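Local coordinates for CELL division protein FTSZ (Haloferax volcanii, PDB 4B45) that binds GTP, has GTPase activity and takes part in the control of cell shape as a tubulin-like protein of the archaeal cytoskeleton, at residues Arg249-Gly254 against Ser312-Gly317; Ala266-Ala271 against Arg284-Val289; Val190-Ala195 against Phe303-Gly308; Ala18-Asp23 against Gly29-Ala34. All coordinates share one frame; numbering follows the deposited sequence.

Interaction 1. Residues Arg249-Gly254 against Ser312-Gly317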
loop_
_atom_site.group_PDB
_atom_site.type_symbol
_atom_site.label_atom_id
_atom_site.label_comp_id
_atom_site.label_asym_id
_atom_site.label_seq_id
_atom_site.Cartn_x
_atom_site.Cartn_y
_atom_site.Cartn_z
ATOM N N ARG A 249 12.936 10.164 9.529
ATOM C CA ARG A 249 13.215 8.809 9.070
ATOM C C ARG A 249 12.094 8.289 8.188
ATOM O O ARG A 249 12.360 7.667 7.161
ATOM C CB ARG A 249 13.462 7.857 10.242
ATOM C CG ARG A 249 14.816 8.053 10.913
ATOM C CD ARG A 249 15.276 6.776 11.570
ATOM N NE ARG A 249 14.192 6.107 12.282
ATOM C CZ ARG A 249 13.910 6.298 13.568
ATOM N NH1 ARG A 249 14.632 7.148 14.290
ATOM N NH2 ARG A 249 12.905 5.638 14.132
ATOM N N ALA A 250 10.848 8.562 8.583
ATOM C CA ALA A 250 9.678 8.107 7.838
ATOM C C ALA A 250 9.716 8.631 6.406
ATOM O O ALA A 250 9.415 7.905 5.459
ATOM C CB ALA A 250 8.385 8.536 8.539
ATOM N N VAL A 251 10.116 9.887 6.262
ATOM C CA VAL A 251 10.208 10.536 4.954
ATOM C C VAL A 251 11.462 10.133 4.169
ATOM O O VAL A 251 11.415 10.008 2.953
ATOM C CB VAL A 251 10.189 12.072 5.108
ATOM C CG1 VAL A 251 10.363 12.757 3.760
ATOM C CG2 VAL A 251 8.899 12.533 5.811
ATOM N N LEU A 252 12.583 9.927 4.857
ATOM C CA LEU A 252 13.859 9.701 4.162
ATOM C C LEU A 252 14.298 8.233 4.060
ATOM O O LEU A 252 14.748 7.801 2.995
ATOM C CB LEU A 252 14.973 10.559 4.764
ATOM C CG LEU A 252 14.713 12.074 4.788
ATOM C CD1 LEU A 252 15.744 12.783 5.654
ATOM C CD2 LEU A 252 14.691 12.689 3.386
ATOM N N THR A 253 14.173 7.464 5.141
ATOM C CA THR A 253 14.560 6.050 5.086
ATOM C C THR A 253 13.403 5.055 5.145
ATOM O O THR A 253 13.507 3.954 4.611
ATOM C CB THR A 253 15.578 5.655 6.193
ATOM O OG1 THR A 253 14.943 5.646 7.477
ATOM C CG2 THR A 253 16.740 6.603 6.220
ATOM N N GLY A 254 12.312 5.420 5.801
ATOM C CA GLY A 254 11.295 4.436 6.137
ATOM C C GLY A 254 10.135 4.363 5.169
ATOM O O GLY A 254 9.057 3.884 5.512
ATOM N N SER A 312 5.808 8.239 13.547
ATOM C CA SER A 312 5.325 9.094 12.484
ATOM C C SER A 312 4.953 8.206 11.305
ATOM O O SER A 312 5.719 7.328 10.881
ATOM C CB SER A 312 6.377 10.108 12.043
ATOM O OG SER A 312 6.757 10.944 13.120
ATOM N N LEU A 313 3.765 8.436 10.785
ATOM C CA LEU A 313 3.293 7.717 9.628
ATOM C C LEU A 313 3.035 8.812 8.621
ATOM O O LEU A 313 2.175 9.667 8.843
ATOM C CB LEU A 313 2.005 6.998 9.987
ATOM C CG LEU A 313 1.340 6.065 8.989
ATOM C CD1 LEU A 313 2.170 4.786 8.827
ATOM C CD2 LEU A 313 -0.066 5.747 9.481
ATOM N N VAL A 314 3.818 8.833 7.548
ATOM C CA VAL A 314 3.710 9.903 6.558
ATOM C C VAL A 314 3.329 9.400 5.172
ATOM O O VAL A 314 4.105 8.700 4.534
ATOM C CB VAL A 314 5.022 10.673 6.429
ATOM C CG1 VAL A 314 4.884 11.746 5.373
ATOM C CG2 VAL A 314 5.403 11.301 7.780
ATOM N N LEU A 315 2.139 9.783 4.711
ATOM C CA LEU A 315 1.669 9.461 3.369
ATOM C C LEU A 315 2.097 10.573 2.432
ATOM O O LEU A 315 1.868 11.746 2.717
ATOM C CB LEU A 315 0.136 9.330 3.355
ATOM C CG LEU A 315 -0.513 9.078 1.984
ATOM C CD1 LEU A 315 -0.047 7.741 1.377
ATOM C CD2 LEU A 315 -2.053 9.157 2.046
ATOM N N LEU A 316 2.745 10.208 1.329
ATOM C CA LEU A 316 3.165 11.184 0.333
ATOM C C LEU A 316 2.431 10.929 -0.966
ATOM O O LEU A 316 2.557 9.853 -1.553
ATOM C CB LEU A 316 4.670 11.084 0.102
ATOM C CG LEU A 316 5.519 11.249 1.364
ATOM C CD1 LEU A 316 6.764 10.409 1.291
ATOM C CD2 LEU A 316 5.880 12.711 1.554
ATOM N N GLY A 317 1.678 11.916 -1.430
ATOM C CA GLY A 317 0.894 11.740 -2.640
ATOM C C GLY A 317 1.516 12.511 -3.780
ATOM O O GLY A 317 2.132 13.554 -3.560
#
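Ala-250 and Val-251, near the end of helix 240-252, rest on Val-314 of strand 309-319. The methyl of Ala-250 points at the strand. Its CB lies 4.1 Å from CG2 of Val-314 and 3.7 Å from the backbone O of Ser-312. The helix backbone comes close here, with the CA atoms of Ala-250 and Val-314 6.4 Å apart. Val-251 reaches in from the flank of the helix. It uses one branch, CG2, which stands 4.1 Å from CG1 of Val-314. CG1 of Val-314 meets Val-251, while its CG2 meets Ala-250 and also borders Val-251 CG2. The first torsion of Val-314 makes this possible: CG1 is anti to the backbone N (chi1 179°) and CG2 lies beside that N. Val-251 has the same conformation, and the two valines meet at a slant.

Ser-312 also turns its CB to the helix, 4.3 Å from CB of Ala-250. Its hydroxyl does not serve this pair. OG hydrogen-bonds to Thr-247 and Thr-246, one turn back on the same helix. Trp-288 of helix 279-293 packs on Val-251.

No hydrogen bond crosses between the two segments. The contact is buried and held by apolar packing, so its fit depends on branch shape and on the small size of Ala-250.

Interaction 2. Residues Ala266-Ala271 against Arg284-Val289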
loop_
_atom_site.group_PDB
_atom_site.type_symbol
_atom_site.label_atom_id
_atom_site.label_comp_id
_atom_site.label_asym_id
_atom_site.label_seq_id
_atom_site.Cartn_x
_atom_site.Cartn_y
_atom_site.Cartn_z
ATOM N N ALA A 266 1.123 15.696 1.238
ATOM C CA ALA A 266 1.608 14.846 2.302
ATOM C C ALA A 266 0.632 14.854 3.454
ATOM O O ALA A 266 -0.088 15.831 3.663
ATOM C CB ALA A 266 2.972 15.318 2.774
ATOM N N LEU A 267 0.619 13.757 4.198
ATOM C CA LEU A 267 -0.154 13.672 5.424
ATOM C C LEU A 267 0.738 13.135 6.538
ATOM O O LEU A 267 1.265 12.022 6.461
ATOM C CB LEU A 267 -1.376 12.778 5.236
ATOM C CG LEU A 267 -2.098 12.467 6.538
ATOM C CD1 LEU A 267 -2.701 13.763 7.123
ATOM C CD2 LEU A 267 -3.160 11.401 6.337
ATOM N N VAL A 268 0.908 13.942 7.577
ATOM C CA VAL A 268 1.763 13.561 8.682
ATOM C C VAL A 268 0.935 13.160 9.884
ATOM O O VAL A 268 0.207 13.970 10.459
ATOM C CB VAL A 268 2.672 14.715 9.088
ATOM C CG1 VAL A 268 3.648 14.260 10.157
ATOM C CG2 VAL A 268 3.384 15.254 7.859
ATOM N N VAL A 269 1.055 11.896 10.258
ATOM C CA VAL A 269 0.334 11.375 11.398
ATOM C C VAL A 269 1.384 10.995 12.426
ATOM O O VAL A 269 2.306 10.226 12.142
ATOM C CB VAL A 269 -0.558 10.149 11.006
ATOM C CG1 VAL A 269 -1.298 9.577 12.218
ATOM C CG2 VAL A 269 -1.559 10.530 9.926
ATOM N N ILE A 270 1.267 11.581 13.609
ATOM C CA ILE A 270 2.067 11.167 14.748
ATOM C C ILE A 270 1.164 10.301 15.603
ATOM O O ILE A 270 0.085 10.737 16.021
ATOM C CB ILE A 270 2.530 12.372 15.586
ATOM C CG1 ILE A 270 3.290 13.362 14.708
ATOM C CG2 ILE A 270 3.366 11.920 16.775
ATOM C CD1 ILE A 270 4.370 12.725 13.893
ATOM N N ALA A 271 1.591 9.068 15.849
ATOM C CA ALA A 271 0.794 8.137 16.636
ATOM C C ALA A 271 1.431 7.839 17.993
ATOM O O ALA A 271 2.658 7.753 18.118
ATOM C CB ALA A 271 0.580 6.834 15.848
ATOM N N ARG A 284 6.769 21.527 14.701
ATOM C CA ARG A 284 8.047 21.531 13.993
ATOM C C ARG A 284 8.204 20.364 13.023
ATOM O O ARG A 284 8.778 20.535 11.939
ATOM C CB ARG A 284 9.211 21.565 14.987
ATOM C CG ARG A 284 9.244 22.873 15.783
ATOM C CD ARG A 284 9.536 24.061 14.870
ATOM N NE ARG A 284 9.119 25.323 15.476
ATOM C CZ ARG A 284 9.847 26.009 16.352
ATOM N NH1 ARG A 284 11.028 25.552 16.741
ATOM N NH2 ARG A 284 9.389 27.149 16.849
ATOM N N ALA A 285 7.688 19.184 13.372
ATOM C CA ALA A 285 7.824 18.029 12.454
ATOM C C ALA A 285 7.047 18.226 11.151
ATOM O O ALA A 285 7.544 17.922 10.068
ATOM C CB ALA A 285 7.414 16.724 13.125
ATOM N N ARG A 286 5.835 18.753 11.263
ATOM C CA ARG A 286 5.025 19.045 10.092
ATOM C C ARG A 286 5.688 20.119 9.251
ATOM O O ARG A 286 5.695 20.041 8.028
ATOM C CB ARG A 286 3.638 19.530 10.515
ATOM C CG ARG A 286 2.837 18.507 11.285
ATOM C CD ARG A 286 1.528 19.123 11.730
ATOM N NE ARG A 286 0.696 18.181 12.473
ATOM C CZ ARG A 286 -0.410 18.533 13.116
ATOM N NH1 ARG A 286 -0.794 19.800 13.100
ATOM N NH2 ARG A 286 -1.121 17.632 13.781
ATOM N N ARG A 287 6.223 21.146 9.912
ATOM C CA ARG A 287 6.852 22.246 9.195
ATOM C C ARG A 287 8.068 21.727 8.435
ATOM O O ARG A 287 8.298 22.095 7.278
ATOM C CB ARG A 287 7.244 23.376 10.160
ATOM C CG ARG A 287 8.102 24.459 9.532
ATOM C CD ARG A 287 8.183 25.679 10.445
ATOM N NE ARG A 287 9.375 26.492 10.208
ATOM C CZ ARG A 287 10.463 26.475 10.977
ATOM N NH1 ARG A 287 10.521 25.686 12.045
ATOM N NH2 ARG A 287 11.501 27.248 10.678
ATOM N N TRP A 288 8.845 20.869 9.093
ATOM C CA TRP A 288 9.956 20.198 8.423
ATOM C C TRP A 288 9.536 19.413 7.163
ATOM O O TRP A 288 10.227 19.468 6.142
ATOM C CB TRP A 288 10.710 19.262 9.373
ATOM C CG TRP A 288 11.871 18.629 8.666
ATOM C CD1 TRP A 288 13.120 19.148 8.519
ATOM C CD2 TRP A 288 11.868 17.386 7.961
ATOM N NE1 TRP A 288 13.903 18.300 7.774
ATOM C CE2 TRP A 288 13.162 17.208 7.423
ATOM C CE3 TRP A 288 10.903 16.397 7.740
ATOM C CZ2 TRP A 288 13.520 16.080 6.677
ATOM C CZ3 TRP A 288 11.257 15.275 6.998
ATOM C CH2 TRP A 288 12.554 15.128 6.476
ATOM N N VAL A 289 8.433 18.672 7.246
ATOM C CA VAL A 289 7.935 17.920 6.085
ATOM C C VAL A 289 7.621 18.889 4.954
ATOM O O VAL A 289 7.962 18.630 3.813
ATOM C CB VAL A 289 6.687 17.052 6.419
ATOM C CG1 VAL A 289 6.047 16.489 5.152
ATOM C CG2 VAL A 289 7.066 15.910 7.356
HETATM O O HOH W 1 0.897 15.161 12.944
#
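The guanidinium edge of Arg-286 reaches the backbone O of Val-268 through a water, while its CG touches Val-268 directly, 4.4 Å from CB. The water lies at that edge, in the plane of the group, and accepts from NE at 3.1 Å. The same water donates to the backbone O of Val-268 at 2.8 Å, although other acceptors compete for its protons. The arginine chain is extended beyond CG (chi2 176°, chi3 179°), which brings NE to the water and NH2 toward Asp-302 of strand 298-304, its long, weak ion-pair partner.

The apolar part of the contact belongs to Val-289. Its CG2 is 3.8 Å from CG2 of Val-268, and the two side chains run past each other in opposite directions. Its other methyl, CG1, meets CB of Ala-266 at 4.1 Å.

The helix segment runs nearly antiparallel to the strand segment, at 156°, with axes 9.4 Å apart. This is the first half of the beta-alpha-beta unit of strand 263-272, helix 279-293 and strand 298-304. Helix 240-252 lies beside it and touches Ala-285 and Val-289 through Thr-247. Strand 309-319 adjoins strand 263-272 in the sheet and packs Leu-316 on Ala-266.

Interaction 3. Residues Val190-Ala195 against Phe303-Gly308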
loop_
_atom_site.group_PDB
_atom_site.type_symbol
_atom_site.label_atom_id
_atom_site.label_comp_id
_atom_site.label_asym_id
_atom_site.label_seq_id
_atom_site.Cartn_x
_atom_site.Cartn_y
_atom_site.Cartn_z
ATOM N N VAL A 190 -0.070 0.330 6.300
ATOM C CA VAL A 190 -1.336 0.650 5.648
ATOM C C VAL A 190 -2.486 0.552 6.638
ATOM O O VAL A 190 -3.336 1.443 6.702
ATOM C CB VAL A 190 -1.578 -0.249 4.424
ATOM C CG1 VAL A 190 -2.966 0.004 3.825
ATOM C CG2 VAL A 190 -0.489 -0.011 3.381
ATOM N N GLY A 191 -2.488 -0.517 7.431
ATOM C CA GLY A 191 -3.504 -0.719 8.450
ATOM C C GLY A 191 -3.635 0.460 9.406
ATOM O O GLY A 191 -4.751 0.874 9.731
ATOM N N LEU A 192 -2.498 1.001 9.858
ATOM C CA LEU A 192 -2.504 2.125 10.782
ATOM C C LEU A 192 -3.052 3.351 10.075
ATOM O O LEU A 192 -3.780 4.139 10.665
ATOM C CB LEU A 192 -1.088 2.420 11.307
ATOM C CG LEU A 192 -0.545 1.442 12.344
ATOM C CD1 LEU A 192 0.905 1.776 12.703
ATOM C CD2 LEU A 192 -1.422 1.387 13.588
ATOM N N LEU A 193 -2.689 3.512 8.807
ATOM C CA LEU A 193 -3.205 4.626 8.022
ATOM C C LEU A 193 -4.724 4.539 7.906
ATOM O O LEU A 193 -5.431 5.538 8.057
ATOM C CB LEU A 193 -2.573 4.630 6.640
ATOM C CG LEU A 193 -3.135 5.664 5.671
ATOM C CD1 LEU A 193 -2.592 7.016 6.033
ATOM C CD2 LEU A 193 -2.801 5.309 4.222
ATOM N N LEU A 194 -5.221 3.333 7.648
ATOM C CA LEU A 194 -6.648 3.095 7.557
ATOM C C LEU A 194 -7.325 3.245 8.908
ATOM O O LEU A 194 -8.456 3.728 8.992
ATOM C CB LEU A 194 -6.918 1.691 6.993
ATOM C CG LEU A 194 -6.394 1.388 5.585
ATOM C CD1 LEU A 194 -6.596 -0.093 5.239
ATOM C CD2 LEU A 194 -7.067 2.278 4.548
ATOM N N ALA A 195 -6.638 2.835 9.971
ATOM C CA ALA A 195 -7.235 2.862 11.305
ATOM C C ALA A 195 -7.361 4.268 11.905
ATOM O O ALA A 195 -8.274 4.532 12.701
ATOM C CB ALA A 195 -6.450 1.972 12.249
ATOM N N PHE A 303 -2.893 10.361 15.962
ATOM C CA PHE A 303 -3.596 9.096 16.149
ATOM C C PHE A 303 -3.335 8.628 17.581
ATOM O O PHE A 303 -2.296 8.024 17.862
ATOM C CB PHE A 303 -3.041 8.085 15.141
ATOM C CG PHE A 303 -3.761 6.759 15.101
ATOM C CD1 PHE A 303 -4.826 6.476 15.950
ATOM C CD2 PHE A 303 -3.349 5.778 14.201
ATOM C CE1 PHE A 303 -5.477 5.241 15.895
ATOM C CE2 PHE A 303 -3.993 4.544 14.138
ATOM C CZ PHE A 303 -5.060 4.275 14.988
ATOM N N PRO A 304 -4.269 8.906 18.497
ATOM C CA PRO A 304 -4.108 8.448 19.884
ATOM C C PRO A 304 -4.288 6.932 20.034
ATOM O O PRO A 304 -5.360 6.410 19.734
ATOM C CB PRO A 304 -5.226 9.190 20.631
ATOM C CG PRO A 304 -5.617 10.318 19.730
ATOM C CD PRO A 304 -5.440 9.787 18.346
ATOM N N LEU A 305 -3.243 6.236 20.478
ATOM C CA LEU A 305 -3.335 4.801 20.729
ATOM C C LEU A 305 -2.426 4.341 21.876
ATOM O O LEU A 305 -1.439 5.001 22.200
ATOM C CB LEU A 305 -3.060 4.004 19.446
ATOM C CG LEU A 305 -1.830 4.368 18.610
ATOM C CD1 LEU A 305 -0.542 3.869 19.250
ATOM C CD2 LEU A 305 -1.963 3.819 17.205
ATOM N N GLU A 306 -2.768 3.211 22.491
ATOM C CA GLU A 306 -1.953 2.657 23.561
ATOM C C GLU A 306 -0.649 2.096 22.993
ATOM O O GLU A 306 -0.652 1.294 22.047
ATOM C CB GLU A 306 -2.712 1.570 24.328
ATOM C CG GLU A 306 -1.888 0.905 25.423
ATOM C CD GLU A 306 -2.650 -0.172 26.183
ATOM O OE1 GLU A 306 -3.791 -0.495 25.787
ATOM O OE2 GLU A 306 -2.104 -0.690 27.183
ATOM N N SER A 307 0.463 2.523 23.582
ATOM C CA SER A 307 1.785 2.141 23.106
ATOM C C SER A 307 2.819 2.653 24.098
ATOM O O SER A 307 2.544 3.573 24.882
ATOM C CB SER A 307 2.028 2.764 21.727
ATOM O OG SER A 307 3.279 2.387 21.194
ATOM N N GLY A 308 4.007 2.059 24.072
ATOM C CA GLY A 308 5.116 2.583 24.850
ATOM C C GLY A 308 5.986 3.431 23.944
ATOM O O GLY A 308 7.024 3.954 24.346
#
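The ring of Phe-303 fits against the last turns of helix 175-196, where Leu-192 and Ala-195 meet it. Phe-303 CZ is 3.8 Å from CB of Ala-195. Phe-303 CE2 lies 3.5 Å from the backbone O of Leu-192. Ala-195 CB and Leu-192 O both come to the ring obliquely. Leu-192 also brings a methyl: its CD2 is 4.1 Å from CE2 of Phe-303, the two side chains crossing at about a right angle. CG of Phe-303 stands anti to the backbone N (chi1 -174°), which sends the ring from the strand toward the helix.

Leu-305 sets one face of the ring. Its CD2 sits 3.6 Å above the ring plane, over the centre. The same methyl is 4.4 Å from CD2 of Leu-192, so the two leucines and the phenylalanine form one apolar cluster. An alanine in place of Phe-303 would remove the ring, and would probably open a gap between Ala-195 and Leu-305 and cost the helix the surface it packs against.

Further out, backbone hydrogen bonds to Ile-270 and Gly-272 hold Phe-303 in the sheet, and its side chain packs on Val-269 and Ala-271. Leu-192 has a second support in Leu-313 of strand 309-319, and Ala-195 touches Phe-28.

Helix 175-196 is the long central helix of the tubulin/FtsZ fold, between the GTPase domain and the C-terminal domain. Its GTP-binding residue Asn-183 lies between two and three turns before Leu-192. Strand 298-304 is the outermost strand at the C-terminal-domain end of the sheet, next to strand 263-272.

Interaction 4. Residues Ala18-Asp23 against Gly29-Ala34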
loop_
_atom_site.group_PDB
_atom_site.type_symbol
_atom_site.label_atom_id
_atom_site.label_comp_id
_atom_site.label_asym_id
_atom_site.label_seq_id
_atom_site.Cartn_x
_atom_site.Cartn_y
_atom_site.Cartn_z
ATOM N N ALA A 18 -2.752 -10.300 4.448
ATOM C CA ALA A 18 -1.967 -9.796 5.573
ATOM C C ALA A 18 -2.599 -8.519 6.142
ATOM O O ALA A 18 -2.730 -8.368 7.352
ATOM C CB ALA A 18 -0.539 -9.542 5.144
ATOM N N LEU A 19 -3.016 -7.622 5.255
ATOM C CA LEU A 19 -3.690 -6.386 5.656
ATOM C C LEU A 19 -4.989 -6.674 6.407
ATOM O O LEU A 19 -5.241 -6.090 7.459
ATOM C CB LEU A 19 -3.951 -5.508 4.427
ATOM C CG LEU A 19 -4.475 -4.084 4.629
ATOM C CD1 LEU A 19 -3.648 -3.348 5.675
ATOM C CD2 LEU A 19 -4.452 -3.322 3.309
ATOM N N GLN A 20 -5.810 -7.586 5.882
ATOM C CA GLN A 20 -7.058 -7.930 6.552
ATOM C C GLN A 20 -6.781 -8.574 7.899
ATOM O O GLN A 20 -7.487 -8.331 8.879
ATOM C CB GLN A 20 -7.887 -8.888 5.698
ATOM C CG GLN A 20 -9.151 -9.373 6.386
ATOM C CD GLN A 20 -9.641 -10.691 5.821
ATOM O OE1 GLN A 20 -10.595 -10.731 5.040
ATOM N NE2 GLN A 20 -8.986 -11.783 6.213
ATOM N N SER A 21 -5.751 -9.413 7.934
ATOM C CA SER A 21 -5.328 -10.069 9.168
ATOM C C SER A 21 -4.858 -9.039 10.217
ATOM O O SER A 21 -5.153 -9.162 11.410
ATOM C CB SER A 21 -4.208 -11.076 8.852
ATOM O OG SER A 21 -3.871 -11.864 9.982
ATOM N N PHE A 22 -4.124 -8.026 9.777
ATOM C CA PHE A 22 -3.709 -6.971 10.699
ATOM C C PHE A 22 -4.928 -6.222 11.249
ATOM O O PHE A 22 -5.055 -6.019 12.455
ATOM C CB PHE A 22 -2.746 -5.992 10.031
ATOM C CG PHE A 22 -2.359 -4.823 10.912
ATOM C CD1 PHE A 22 -1.360 -4.959 11.872
ATOM C CD2 PHE A 22 -3.001 -3.596 10.789
ATOM C CE1 PHE A 22 -1.006 -3.890 12.691
ATOM C CE2 PHE A 22 -2.650 -2.519 11.606
ATOM C CZ PHE A 22 -1.647 -2.667 12.555
ATOM N N ASP A 23 -5.827 -5.827 10.355
ATOM C CA ASP A 23 -7.041 -5.125 10.744
ATOM C C ASP A 23 -7.896 -5.921 11.734
ATOM O O ASP A 23 -8.481 -5.355 12.650
ATOM C CB ASP A 23 -7.857 -4.754 9.499
ATOM C CG ASP A 23 -9.092 -3.928 9.836
ATOM O OD1 ASP A 23 -8.943 -2.714 10.106
ATOM O OD2 ASP A 23 -10.211 -4.485 9.836
ATOM N N GLY A 29 -11.145 -2.696 12.423
ATOM C CA GLY A 29 -12.361 -2.820 11.623
ATOM C C GLY A 29 -12.421 -1.946 10.376
ATOM O O GLY A 29 -13.491 -1.658 9.863
ATOM N N ALA A 30 -11.266 -1.537 9.873
ATOM C CA ALA A 30 -11.201 -0.616 8.747
ATOM C C ALA A 30 -11.418 -1.364 7.450
ATOM O O ALA A 30 -11.893 -0.801 6.472
ATOM C CB ALA A 30 -9.835 0.100 8.722
ATOM N N VAL A 31 -11.045 -2.638 7.446
ATOM C CA VAL A 31 -11.202 -3.480 6.269
ATOM C C VAL A 31 -12.576 -4.110 6.335
ATOM O O VAL A 31 -12.838 -4.939 7.206
ATOM C CB VAL A 31 -10.117 -4.565 6.226
ATOM C CG1 VAL A 31 -10.383 -5.541 5.109
ATOM C CG2 VAL A 31 -8.741 -3.925 6.071
ATOM N N LEU A 32 -13.472 -3.681 5.449
ATOM C CA LEU A 32 -14.851 -4.145 5.501
ATOM C C LEU A 32 -14.967 -5.516 4.852
ATOM O O LEU A 32 -15.816 -6.319 5.222
ATOM C CB LEU A 32 -15.800 -3.152 4.821
ATOM C CG LEU A 32 -15.886 -1.739 5.409
ATOM C CD1 LEU A 32 -17.141 -1.052 4.896
ATOM C CD2 LEU A 32 -15.885 -1.781 6.929
ATOM N N ASP A 33 -14.100 -5.781 3.887
ATOM C CA ASP A 33 -14.093 -7.074 3.224
ATOM C C ASP A 33 -12.809 -7.213 2.443
ATOM O O ASP A 33 -12.103 -6.230 2.224
ATOM C CB ASP A 33 -15.291 -7.210 2.287
ATOM C CG ASP A 33 -15.703 -8.647 2.085
ATOM O OD1 ASP A 33 -14.830 -9.492 1.791
ATOM O OD2 ASP A 33 -16.904 -8.938 2.235
ATOM N N ALA A 34 -12.507 -8.440 2.037
ATOM C CA ALA A 34 -11.306 -8.742 1.261
ATOM C C ALA A 34 -11.608 -9.916 0.345
ATOM O O ALA A 34 -12.199 -10.902 0.777
ATOM C CB ALA A 34 -10.146 -9.091 2.182
#
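Asp-23 reaches the backbone of Ala-30 and Val-31 with CG set anti to its own N (chi1 -176°), which throws the carboxylate off helix 9-26 toward the returning chain. Two backbone amides donate to the carboxylate. Ala-30 N donates to Asp-23 OD1 at 2.6 Å, on the syn side and close to the carboxylate plane (N-H...O 149°). Val-31 N donates to Asp-23 OD2 at 3.1 Å, from well above that plane, and this bond is a little straighter (159°). The two bonds restrain the rotation of the group. CB of Asp-23 packs 3.6 Å from CG2 of Val-31.

The contact closes the turn from helix 9-26 into strand 31-38, in the beta-alpha-beta unit that begins with strand 3-8. This is the first crossover of the Rossmann-like GTPase domain. The same helix starts at the GTP-binding residues Gln-10 to Lys-14.

An alanine in place of Asp-23 would take away both oxygens, and would probably leave the amides of Ala-30 and Val-31 without their carboxylate acceptor and the turn less firmly held.

One turn back, Gln-20 also has CG anti to N and an extended chain. Its OE1 comes 3.3 Å from CB of Ala-34, and its CB lies 4.2 Å from CG1 of Val-31. Ala-34 N donates to OD1 of the preceding Asp-33, whose other oxygen forms a salt bridge with Arg-89.

In the fold
Interactions 1, 2 and 3 belong to the C-terminal domain, and interaction 4 to the GTPase domain. All four reach the same mixed sheet. Interactions 1 and 2 share neighbouring strands, joined by backbone pairs Leu-313 with Val-269 and Leu-315 with Leu-267. Interaction 3 adds the next strand, where Phe-303 N meets Ile-270 O. Interactions 1 and 3 are buried and apolar. Interaction 2 is mostly so, but with an arginine and a bridging water at its partly exposed side. Interaction 4 is only partly buried and relies on carboxylate-to-amide bonds. Helix 175-196 bridges the domains: Val-190 and Gly-191 touch Leu-19 of interaction 4, while Leu-192 and Leu-193 touch Leu-313 of interaction 1.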